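Methyltransferase domain-containing protein (PDB 3M33) is of unknown function but has a methyltransferase-like domain and may transfer methyl groups to a substrate not yet identified. Local coordinates at residues H23-V28 and Q180-F185; H166-A171 and P205-R210; P174-W179 and A190-W195. All blocks are in the same frame, centred on the assembly; numbering follows the deposited sequence.

Contact 1: H23-V28 and Q180-F185; sequences HPWARV and QMRGEF. With SO4 (sulfate ion), chain I.
The indole of Trp25 is filled on both faces: Arg182 of helix 176-186 lays its CB over the centre of the six-membered ring, 3.7 Å from the ring centroid, while His23 CB covers the opposite face nearer the rim. At the indole edge, in its plane, stands Phe185, with Trp25 CZ3 3.7 Å from Phe185 CD2. This edge points into the Phe185 face as an offset edge-to-face pair with planes at 66°. His23 repeats the arrangement on the same phenyl ring, its CD2 lying 3.6 Å from Phe185 CZ, and the three rings form an aromatic cluster. Trp25 CH2 lies 3.1 Å above one face of the His23 ring, toward its rim. The extended Arg182 chain runs on past the indole with its guanidinium plane 85° from the ring. Pro24 flanks the cluster: its CD packs 3.6 Å from Phe185 CD1, and its carbonyl O lies 3.4 Å from the selenium of selenomethionine Met181. Arg27 takes no part in the helix contact; its NE donates a nearly straight 2.8 Å bond to sulfate O2. Residues 23-28 and 180-185 thus meet mainly through aromatic and aliphatic groups, whereas two ring nitrogens are satisfied by strand 204-216: Trp25 NE1 bonds to Tyr206 OH and His23 ND1 to Glu208 OE2, which should fix the rotation of both rings.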
loop_
_atom_site.group_PDB
_atom_site.type_symbol
_atom_site.label_atom_id
_atom_site.label_comp_id
_atom_site.label_asym_id
_atom_site.label_seq_id
_atom_site.Cartn_x
_atom_site.Cartn_y
_atom_site.Cartn_z
ATOM N N HIS A 23 -1.937 0.390 9.858
ATOM C CA HIS A 23 -1.578 0.038 11.220
ATOM C C HIS A 23 -2.863 0.011 12.059
ATOM O O HIS A 23 -3.656 0.931 11.973
ATOM C CB HIS A 23 -0.569 1.044 11.772
ATOM C CG HIS A 23 0.769 0.993 11.095
ATOM N ND1 HIS A 23 1.654 2.054 11.106
ATOM C CD2 HIS A 23 1.380 0.001 10.403
ATOM C CE1 HIS A 23 2.755 1.713 10.459
ATOM N NE2 HIS A 23 2.612 0.475 10.015
ATOM N N PRO A 24 -3.074 -1.060 12.849
ATOM C CA PRO A 24 -4.325 -1.381 13.572
ATOM C C PRO A 24 -4.558 -0.594 14.862
ATOM O O PRO A 24 -5.675 -0.578 15.372
ATOM C CB PRO A 24 -4.155 -2.866 13.955
ATOM C CG PRO A 24 -2.953 -3.347 13.242
ATOM C CD PRO A 24 -2.100 -2.157 12.913
ATOM N N TRP A 25 -3.511 0.020 15.397
ATOM C CA TRP A 25 -3.615 0.718 16.668
ATOM C C TRP A 25 -4.032 2.182 16.478
ATOM O O TRP A 25 -3.863 2.744 15.403
ATOM C CB TRP A 25 -2.283 0.623 17.413
ATOM C CG TRP A 25 -1.107 1.279 16.706
ATOM C CD1 TRP A 25 -0.670 2.554 16.876
ATOM C CD2 TRP A 25 -0.215 0.675 15.747
ATOM N NE1 TRP A 25 0.434 2.793 16.085
ATOM C CE2 TRP A 25 0.727 1.657 15.374
ATOM C CE3 TRP A 25 -0.127 -0.599 15.168
ATOM C CZ2 TRP A 25 1.753 1.407 14.454
ATOM C CZ3 TRP A 25 0.888 -0.848 14.248
ATOM C CH2 TRP A 25 1.814 0.151 13.900
ATOM N N ALA A 26 -4.609 2.775 17.515
ATOM C CA ALA A 26 -4.915 4.194 17.517
ATOM C C ALA A 26 -3.611 4.986 17.584
ATOM O O ALA A 26 -2.695 4.613 18.320
ATOM C CB ALA A 26 -5.797 4.534 18.693
ATOM N N ARG A 27 -3.526 6.068 16.809
ATOM C CA ARG A 27 -2.321 6.895 16.764
ATOM C C ARG A 27 -2.677 8.307 16.338
ATOM O O ARG A 27 -3.603 8.498 15.550
ATOM C CB ARG A 27 -1.321 6.305 15.770
ATOM C CG ARG A 27 -1.878 6.220 14.335
ATOM C CD ARG A 27 -1.702 4.835 13.737
ATOM N NE ARG A 27 -2.173 4.791 12.360
ATOM C CZ ARG A 27 -3.394 4.407 11.989
ATOM N NH1 ARG A 27 -4.278 3.999 12.900
ATOM N NH2 ARG A 27 -3.725 4.415 10.698
ATOM N N VAL A 28 -1.948 9.289 16.869
ATOM C CA VAL A 28 -2.069 10.682 16.444
ATOM C C VAL A 28 -0.736 11.142 15.833
ATOM O O VAL A 28 0.323 11.005 16.451
ATOM C CB VAL A 28 -2.387 11.616 17.632
ATOM C CG1 VAL A 28 -2.388 13.087 17.182
ATOM C CG2 VAL A 28 -3.710 11.247 18.285
ATOM N N GLN A 180 0.676 -1.710 23.095
ATOM C CA GLN A 180 0.723 -3.176 23.078
ATOM C C GLN A 180 0.372 -3.720 21.717
ATOM O O GLN A 180 1.031 -4.628 21.215
ATOM C CB GLN A 180 -0.317 -3.777 24.029
ATOM C CG GLN A 180 -0.032 -3.686 25.497
ATOM C CD GLN A 180 -1.010 -4.528 26.295
ATOM O OE1 GLN A 180 -0.787 -4.810 27.468
ATOM N NE2 GLN A 180 -2.094 -4.950 25.651
HETATM N N MSE A 181 -0.717 -3.197 21.156
HETATM C CA MSE A 181 -1.188 -3.634 19.853
HETATM C C MSE A 181 -0.144 -3.367 18.767
HETATM O O MSE A 181 0.065 -4.196 17.890
HETATM C CB MSE A 181 -2.511 -2.957 19.508
HETATM C CG MSE A 181 -3.186 -3.536 18.284
HETATM SE SE MSE A 181 -4.878 -2.653 17.944
HETATM C CE MSE A 181 -5.575 -2.624 19.778
ATOM N N ARG A 182 0.522 -2.216 18.833
ATOM C CA ARG A 182 1.630 -1.945 17.918
ATOM C C ARG A 182 2.750 -2.968 18.084
ATOM O O ARG A 182 3.305 -3.459 17.101
ATOM C CB ARG A 182 2.192 -0.539 18.129
ATOM C CG ARG A 182 3.479 -0.290 17.348
ATOM C CD ARG A 182 3.959 1.150 17.503
ATOM N NE ARG A 182 5.155 1.413 16.705
ATOM C CZ ARG A 182 6.392 1.134 17.106
ATOM N NH1 ARG A 182 6.603 0.573 18.292
ATOM N NH2 ARG A 182 7.424 1.415 16.326
ATOM N N GLY A 183 3.067 -3.291 19.337
ATOM C CA GLY A 183 4.086 -4.272 19.659
ATOM C C GLY A 183 3.813 -5.610 18.987
ATOM O O GLY A 183 4.725 -6.263 18.465
ATOM N N GLU A 184 2.551 -6.016 18.990
ATOM C CA GLU A 184 2.160 -7.283 18.373
ATOM C C GLU A 184 2.304 -7.215 16.863
ATOM O O GLU A 184 2.846 -8.131 16.253
ATOM C CB GLU A 184 0.727 -7.645 18.751
ATOM C CG GLU A 184 0.562 -7.818 20.252
ATOM C CD GLU A 184 -0.870 -8.060 20.678
ATOM O OE1 GLU A 184 -1.679 -8.492 19.831
ATOM O OE2 GLU A 184 -1.176 -7.825 21.870
ATOM N N PHE A 185 1.818 -6.128 16.265
ATOM C CA PHE A 185 1.909 -5.938 14.815
ATOM C C PHE A 185 3.367 -5.914 14.365
ATOM O O PHE A 185 3.702 -6.352 13.269
ATOM C CB PHE A 185 1.217 -4.630 14.405
ATOM C CG PHE A 185 1.395 -4.276 12.954
ATOM C CD1 PHE A 185 0.405 -4.583 12.029
ATOM C CD2 PHE A 185 2.555 -3.638 12.519
ATOM C CE1 PHE A 185 0.559 -4.266 10.688
ATOM C CE2 PHE A 185 2.730 -3.311 11.177
ATOM C CZ PHE A 185 1.726 -3.625 10.255
HETATM S S SO4 I . -0.688 6.634 9.893
HETATM O O1 SO4 I . -1.516 6.844 8.705
HETATM O O2 SO4 I . -0.458 5.209 10.123
HETATM O O3 SO4 I . 0.590 7.311 9.706
HETATM O O4 SO4 I . -1.374 7.175 11.060
#

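Contact 2: H166-A171 and P205-R210; sequences HVSVLA and PYREER. With SO4 (sulfate ion), chain I; SO4 (sulfate ion), chain E.
Ser168 and Glu209 face each other as a non-hydrogen-bonded antiparallel pair, and their side chains, with that of Arg207, form a polar chain on one face of the sheet. Ser168 OG, anti to its backbone N (chi1 180°), donates to the anti lone pair of Glu209 OE2 at 2.8 Å and accepts from Arg207 NE at 2.9 Å. The arginine bond is nearly straight, with the hydroxyl lying in the guanidinium plane, so the serine links acid and base. Beside them Leu170 CD1 touches Pro205 CB at 4.2 Å.

On the other face, Tyr206 turns its ring over Ala171, whose CB lies 3.7 Å from Tyr206 CZ in a CH-pi contact. Along the same strand, Tyr206 OH donates a 2.6 Å bond to Glu208 OE2, on the anti side of the carboxylate. The other oxygen, Glu208 OE1, is gripped end-on by Arg210, NH1 and NH2 each donating at 3.0 Å, NH1 nearly along the C-O axis and NH2 from above the carboxylate plane. Arg210 NH1 also reaches Glu209 O, while its NE forms a salt bridge with Glu35; Arg210 NH2 also makes a weak bond to a sulfate.

Between the two faces, paired backbone bonds join Val167 with Arg210, Val169 with Glu208 and Ala171 with Tyr206, the N-to-C directions of the two short strands at 152°. Strands 160-173 and 204-216 thus form an antiparallel ladder in a mixed sheet, and strand 204-216 runs against both its neighbours, 160-173 and 136-142, consistent with the reversed last strand of a Rossmann-like methyltransferase fold.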
loop_
_atom_site.group_PDB
_atom_site.type_symbol
_atom_site.label_atom_id
_atom_site.label_comp_id
_atom_site.label_asym_id
_atom_site.label_seq_id
_atom_site.Cartn_x
_atom_site.Cartn_y
_atom_site.Cartn_z
ATOM N N HIS A 166 12.490 8.588 1.685
ATOM C CA HIS A 166 12.489 7.898 2.962
ATOM C C HIS A 166 11.910 8.876 3.964
ATOM O O HIS A 166 12.554 9.864 4.324
ATOM C CB HIS A 166 13.916 7.461 3.359
ATOM C CG HIS A 166 14.530 6.491 2.395
ATOM N ND1 HIS A 166 14.121 5.177 2.297
ATOM C CD2 HIS A 166 15.522 6.645 1.486
ATOM C CE1 HIS A 166 14.833 4.565 1.367
ATOM N NE2 HIS A 166 15.688 5.433 0.858
ATOM N N VAL A 167 10.677 8.598 4.389
ATOM C CA VAL A 167 9.872 9.532 5.166
ATOM C C VAL A 167 9.668 9.026 6.581
ATOM O O VAL A 167 9.449 7.825 6.798
ATOM C CB VAL A 167 8.454 9.673 4.552
ATOM C CG1 VAL A 167 7.725 10.862 5.168
ATOM C CG2 VAL A 167 8.535 9.832 3.054
ATOM N N SER A 168 9.689 9.939 7.544
ATOM C CA SER A 168 9.568 9.555 8.953
ATOM C C SER A 168 8.814 10.660 9.695
ATOM O O SER A 168 9.177 11.811 9.606
ATOM C CB SER A 168 10.962 9.380 9.562
ATOM O OG SER A 168 10.892 9.018 10.931
ATOM N N VAL A 169 7.762 10.310 10.422
ATOM C CA VAL A 169 6.943 11.310 11.104
ATOM C C VAL A 169 6.662 10.900 12.552
ATOM O O VAL A 169 6.305 9.756 12.828
ATOM C CB VAL A 169 5.617 11.512 10.353
ATOM C CG1 VAL A 169 4.794 12.635 11.001
ATOM C CG2 VAL A 169 5.912 11.851 8.913
ATOM N N LEU A 170 6.846 11.822 13.488
ATOM C CA LEU A 170 6.584 11.518 14.886
ATOM C C LEU A 170 5.098 11.221 15.078
ATOM O O LEU A 170 4.247 11.973 14.611
ATOM C CB LEU A 170 6.989 12.702 15.774
ATOM C CG LEU A 170 6.761 12.551 17.278
ATOM C CD1 LEU A 170 7.622 11.409 17.822
ATOM C CD2 LEU A 170 7.056 13.838 18.030
ATOM N N ALA A 171 4.786 10.123 15.756
ATOM C CA ALA A 171 3.409 9.855 16.162
ATOM C C ALA A 171 3.387 9.396 17.613
ATOM O O ALA A 171 4.439 9.096 18.186
ATOM C CB ALA A 171 2.789 8.794 15.264
ATOM N N PRO A 205 5.638 7.785 22.202
ATOM C CA PRO A 205 6.182 8.338 20.955
ATOM C C PRO A 205 6.891 7.287 20.090
ATOM O O PRO A 205 7.632 6.458 20.601
ATOM C CB PRO A 205 7.222 9.342 21.447
ATOM C CG PRO A 205 7.398 9.067 22.948
ATOM C CD PRO A 205 6.615 7.861 23.295
ATOM N N TYR A 206 6.675 7.338 18.779
ATOM C CA TYR A 206 7.363 6.442 17.857
ATOM C C TYR A 206 7.323 7.122 16.483
ATOM O O TYR A 206 6.706 8.190 16.330
ATOM C CB TYR A 206 6.680 5.057 17.821
ATOM C CG TYR A 206 5.346 5.062 17.114
ATOM C CD1 TYR A 206 5.242 4.651 15.787
ATOM C CD2 TYR A 206 4.186 5.493 17.762
ATOM C CE1 TYR A 206 4.023 4.663 15.119
ATOM C CE2 TYR A 206 2.951 5.513 17.094
ATOM C CZ TYR A 206 2.887 5.098 15.769
ATOM O OH TYR A 206 1.694 5.116 15.085
ATOM N N ARG A 207 7.976 6.530 15.488
ATOM C CA ARG A 207 7.994 7.133 14.163
ATOM C C ARG A 207 7.119 6.343 13.200
ATOM O O ARG A 207 7.219 5.135 13.124
ATOM C CB ARG A 207 9.419 7.199 13.620
ATOM C CG ARG A 207 10.380 7.914 14.543
ATOM C CD ARG A 207 10.087 9.409 14.579
ATOM N NE ARG A 207 10.932 10.117 13.626
ATOM C CZ ARG A 207 11.782 11.079 13.956
ATOM N NH1 ARG A 207 12.525 11.653 13.016
ATOM N NH2 ARG A 207 11.881 11.469 15.222
ATOM N N GLU A 208 6.241 7.022 12.483
ATOM C CA GLU A 208 5.586 6.384 11.355
ATOM C C GLU A 208 6.508 6.608 10.164
ATOM O O GLU A 208 6.809 7.745 9.819
ATOM C CB GLU A 208 4.215 7.032 11.102
ATOM C CG GLU A 208 3.111 6.585 12.064
ATOM C CD GLU A 208 2.554 5.207 11.714
ATOM O OE1 GLU A 208 2.854 4.707 10.599
ATOM O OE2 GLU A 208 1.809 4.632 12.543
ATOM N N GLU A 209 6.956 5.541 9.523
ATOM C CA GLU A 209 7.926 5.699 8.449
ATOM C C GLU A 209 7.466 5.049 7.150
ATOM O O GLU A 209 6.784 4.036 7.165
ATOM C CB GLU A 209 9.296 5.162 8.898
ATOM C CG GLU A 209 9.676 5.676 10.271
ATOM C CD GLU A 209 11.139 5.447 10.634
ATOM O OE1 GLU A 209 11.627 4.311 10.501
ATOM O OE2 GLU A 209 11.795 6.419 11.051
ATOM N N ARG A 210 7.838 5.641 6.019
ATOM C CA ARG A 210 7.425 5.118 4.723
ATOM C C ARG A 210 8.571 5.179 3.721
ATOM O O ARG A 210 9.439 6.037 3.818
ATOM C CB ARG A 210 6.234 5.906 4.172
ATOM C CG ARG A 210 5.028 5.961 5.100
ATOM C CD ARG A 210 4.203 4.651 5.102
ATOM N NE ARG A 210 2.975 4.842 5.876
ATOM C CZ ARG A 210 2.918 4.753 7.200
ATOM N NH1 ARG A 210 4.025 4.463 7.878
ATOM N NH2 ARG A 210 1.774 4.972 7.850
HETATM S S SO4 I . -0.688 6.634 9.893
HETATM O O1 SO4 I . -1.516 6.844 8.705
HETATM O O2 SO4 I . -0.458 5.209 10.123
HETATM O O3 SO4 I . 0.590 7.311 9.706
HETATM O O4 SO4 I . -1.374 7.175 11.060
HETATM S S SO4 E . 11.114 8.623 19.048
HETATM O O1 SO4 E . 11.354 9.136 17.700
HETATM O O2 SO4 E . 9.834 9.119 19.543
HETATM O O3 SO4 E . 11.092 7.160 19.029
HETATM O O4 SO4 E . 12.173 9.085 19.945
#

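Contact 3: P174-W179 and A190-W195; sequences PTWEDW and ARRADW
Trp176 and Trp195 pack together where the starts of two consecutive helices, 176-186 and 192-198, meet as a helical pair beside strand 204-216, at the protein surface. The tight part is the indole of Trp195, lying flat against the first turn of the other helix. Trp176 N stands over one face of it, offset toward the rim, and Trp195 CH2 comes 3.2 Å from Thr175 C. Trp176 CB sits above the five-membered ring in a CH-pi contact. The Trp176 indole in turn directs its edge at the Trp195 face, an offset edge-to-face pair with planes at 66°, and Trp176 CE3 touches Trp195 CB at 3.7 Å. Trp176 CG is anti to the backbone N (chi1 163°), and the far end of the ring, CH2, comes 3.3 Å from Arg192 N. Ala190 packs beside them, its CB 3.6 Å from Trp179 CD1, while Trp179 CB closes on Trp195 CE3. Farther inward, Trp179 and Trp195 rest on Met204 of the neighbouring strand.

The outer side is looser and more polar. The Arg192 chain, bent at chi2 and chi3, folds back over a face of Trp176, with CZ 4.2 Å from the centroid of the five-membered ring. This cation-pi contact is not stacked flat, since the two planes are 40° apart; a salt bridge from Arg192 NH2 to Asp196 holds the far end. Thr175 caps helix 176-186, its OG1 accepting weakly from Asp178 N and donating to Asp178 OD2. A water joins the segments, accepting from Trp179 NE1 at 3.1 Å and from Arg191 N, and donating to Asp194 OD2 at 3.0 Å.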
loop_
_atom_site.group_PDB
_atom_site.type_symbol
_atom_site.label_atom_id
_atom_site.label_comp_id
_atom_site.label_asym_id
_atom_site.label_seq_id
_atom_site.Cartn_x
_atom_site.Cartn_y
_atom_site.Cartn_z
ATOM N N PRO A 174 -1.777 6.557 21.904
ATOM C CA PRO A 174 -2.342 7.326 23.028
ATOM C C PRO A 174 -2.470 6.525 24.319
ATOM O O PRO A 174 -2.471 7.129 25.383
ATOM C CB PRO A 174 -3.735 7.754 22.525
ATOM C CG PRO A 174 -3.704 7.532 21.031
ATOM C CD PRO A 174 -2.731 6.396 20.797
ATOM N N THR A 175 -2.566 5.203 24.239
ATOM C CA THR A 175 -2.714 4.396 25.452
ATOM C C THR A 175 -1.863 3.130 25.446
ATOM O O THR A 175 -1.397 2.671 24.391
ATOM C CB THR A 175 -4.167 3.963 25.664
ATOM O OG1 THR A 175 -4.506 2.993 24.673
ATOM C CG2 THR A 175 -5.113 5.163 25.549
ATOM N N TRP A 176 -1.675 2.570 26.641
ATOM C CA TRP A 176 -0.939 1.329 26.819
ATOM C C TRP A 176 -1.473 0.239 25.899
ATOM O O TRP A 176 -0.703 -0.487 25.267
ATOM C CB TRP A 176 -1.014 0.872 28.289
ATOM C CG TRP A 176 -0.637 -0.568 28.503
ATOM C CD1 TRP A 176 -1.449 -1.568 28.954
ATOM C CD2 TRP A 176 0.650 -1.171 28.280
ATOM N NE1 TRP A 176 -0.751 -2.752 29.030
ATOM C CE2 TRP A 176 0.540 -2.532 28.623
ATOM C CE3 TRP A 176 1.881 -0.691 27.828
ATOM C CZ2 TRP A 176 1.613 -3.418 28.518
ATOM C CZ3 TRP A 176 2.946 -1.568 27.729
ATOM C CH2 TRP A 176 2.806 -2.916 28.069
ATOM N N GLU A 177 -2.795 0.127 25.813
ATOM C CA GLU A 177 -3.403 -0.875 24.938
ATOM C C GLU A 177 -2.949 -0.678 23.493
ATOM O O GLU A 177 -2.646 -1.642 22.777
ATOM C CB GLU A 177 -4.930 -0.811 25.012
ATOM C CG GLU A 177 -5.505 -1.337 26.311
ATOM C CD GLU A 177 -5.169 -0.452 27.496
ATOM O OE1 GLU A 177 -5.166 0.791 27.343
ATOM O OE2 GLU A 177 -4.909 -1.007 28.581
ATOM N N ASP A 178 -2.912 0.580 23.066
ATOM C CA ASP A 178 -2.477 0.895 21.714
ATOM C C ASP A 178 -0.994 0.569 21.521
ATOM O O ASP A 178 -0.596 0.045 20.479
ATOM C CB ASP A 178 -2.752 2.364 21.405
ATOM C CG ASP A 178 -4.230 2.657 21.290
ATOM O OD1 ASP A 178 -4.891 2.005 20.452
ATOM O OD2 ASP A 178 -4.724 3.531 22.034
ATOM N N TRP A 179 -0.183 0.871 22.533
ATOM C CA TRP A 179 1.239 0.556 22.472
ATOM C C TRP A 179 1.454 -0.939 22.331
ATOM O O TRP A 179 2.301 -1.376 21.548
ATOM C CB TRP A 179 1.970 1.073 23.708
ATOM C CG TRP A 179 3.459 0.941 23.595
ATOM C CD1 TRP A 179 4.282 0.229 24.417
ATOM C CD2 TRP A 179 4.300 1.521 22.591
ATOM N NE1 TRP A 179 5.582 0.343 23.997
ATOM C CE2 TRP A 179 5.622 1.130 22.877
ATOM C CE3 TRP A 179 4.064 2.345 21.480
ATOM C CZ2 TRP A 179 6.707 1.530 22.095
ATOM C CZ3 TRP A 179 5.140 2.742 20.706
ATOM C CH2 TRP A 179 6.446 2.338 21.017
ATOM N N ALA A 190 5.562 -5.335 23.639
ATOM C CA ALA A 190 5.558 -4.105 24.419
ATOM C C ALA A 190 5.754 -4.428 25.901
ATOM O O ALA A 190 5.201 -5.404 26.411
ATOM C CB ALA A 190 4.271 -3.373 24.220
ATOM N N ARG A 191 6.527 -3.602 26.594
ATOM C CA ARG A 191 6.758 -3.823 28.013
ATOM C C ARG A 191 6.322 -2.628 28.848
ATOM O O ARG A 191 6.694 -1.492 28.565
ATOM C CB ARG A 191 8.225 -4.163 28.271
ATOM C CG ARG A 191 9.177 -3.620 27.223
ATOM C CD ARG A 191 10.182 -4.686 26.828
ATOM N NE ARG A 191 11.556 -4.239 27.023
ATOM C CZ ARG A 191 12.621 -5.016 26.855
ATOM N NH1 ARG A 191 12.470 -6.283 26.493
ATOM N NH2 ARG A 191 13.838 -4.527 27.054
ATOM N N ARG A 192 5.527 -2.901 29.877
ATOM C CA ARG A 192 5.003 -1.856 30.749
ATOM C C ARG A 192 6.097 -0.917 31.263
ATOM O O ARG A 192 5.854 0.267 31.478
ATOM C CB ARG A 192 4.214 -2.473 31.911
ATOM C CG ARG A 192 3.619 -1.448 32.860
ATOM C CD ARG A 192 2.876 -0.346 32.110
ATOM N NE ARG A 192 1.443 -0.604 31.962
ATOM C CZ ARG A 192 0.494 0.259 32.315
ATOM N NH1 ARG A 192 -0.787 -0.045 32.143
ATOM N NH2 ARG A 192 0.825 1.432 32.841
ATOM N N ALA A 193 7.303 -1.446 31.434
ATOM C CA ALA A 193 8.437 -0.646 31.884
ATOM C C ALA A 193 8.685 0.548 30.975
ATOM O O ALA A 193 8.787 1.678 31.442
ATOM C CB ALA A 193 9.685 -1.501 31.969
ATOM N N ASP A 194 8.793 0.294 29.677
ATOM C CA ASP A 194 9.020 1.363 28.707
ATOM C C ASP A 194 7.874 2.375 28.704
ATOM O O ASP A 194 8.096 3.578 28.554
ATOM C CB ASP A 194 9.208 0.789 27.298
ATOM C CG ASP A 194 10.418 -0.112 27.192
ATOM O OD1 ASP A 194 11.133 -0.274 28.205
ATOM O OD2 ASP A 194 10.654 -0.660 26.094
ATOM N N TRP A 195 6.648 1.881 28.853
ATOM C CA TRP A 195 5.490 2.756 28.907
ATOM C C TRP A 195 5.583 3.617 30.158
ATOM O O TRP A 195 5.551 4.850 30.073
ATOM C CB TRP A 195 4.182 1.958 28.911
ATOM C CG TRP A 195 2.981 2.827 29.113
ATOM C CD1 TRP A 195 2.399 3.141 30.302
ATOM C CD2 TRP A 195 2.230 3.526 28.101
ATOM N NE1 TRP A 195 1.328 3.979 30.100
ATOM C CE2 TRP A 195 1.203 4.232 28.759
ATOM C CE3 TRP A 195 2.320 3.613 26.708
ATOM C CZ2 TRP A 195 0.275 5.019 28.072
ATOM C CZ3 TRP A 195 1.397 4.396 26.029
ATOM C CH2 TRP A 195 0.391 5.091 26.713
HETATM O O HOH W 1 7.993 -1.373 24.818
#

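From the N terminus, the loop after helix 9-18 supplies residues 23-28, which wait some 150 residues for helix 176-186 to close contact 1. Before that helix, strand 160-173 has already opened contact 2, which strand 204-216 completes after both helices. Contact 3, between the starts of those helices, is therefore nested within the loop that contact 2 closes, while contact 1 crosses both. In space Tyr206 joins contacts 1 and 2 through Trp25 and touches Trp179 of contact 3, and both contacts 1 and 2 reach the same sulfate. Asp178 OD1 accepts a hydrogen bond from Ala26 N, tying the N-terminal loop to the helical pair beside the sheet.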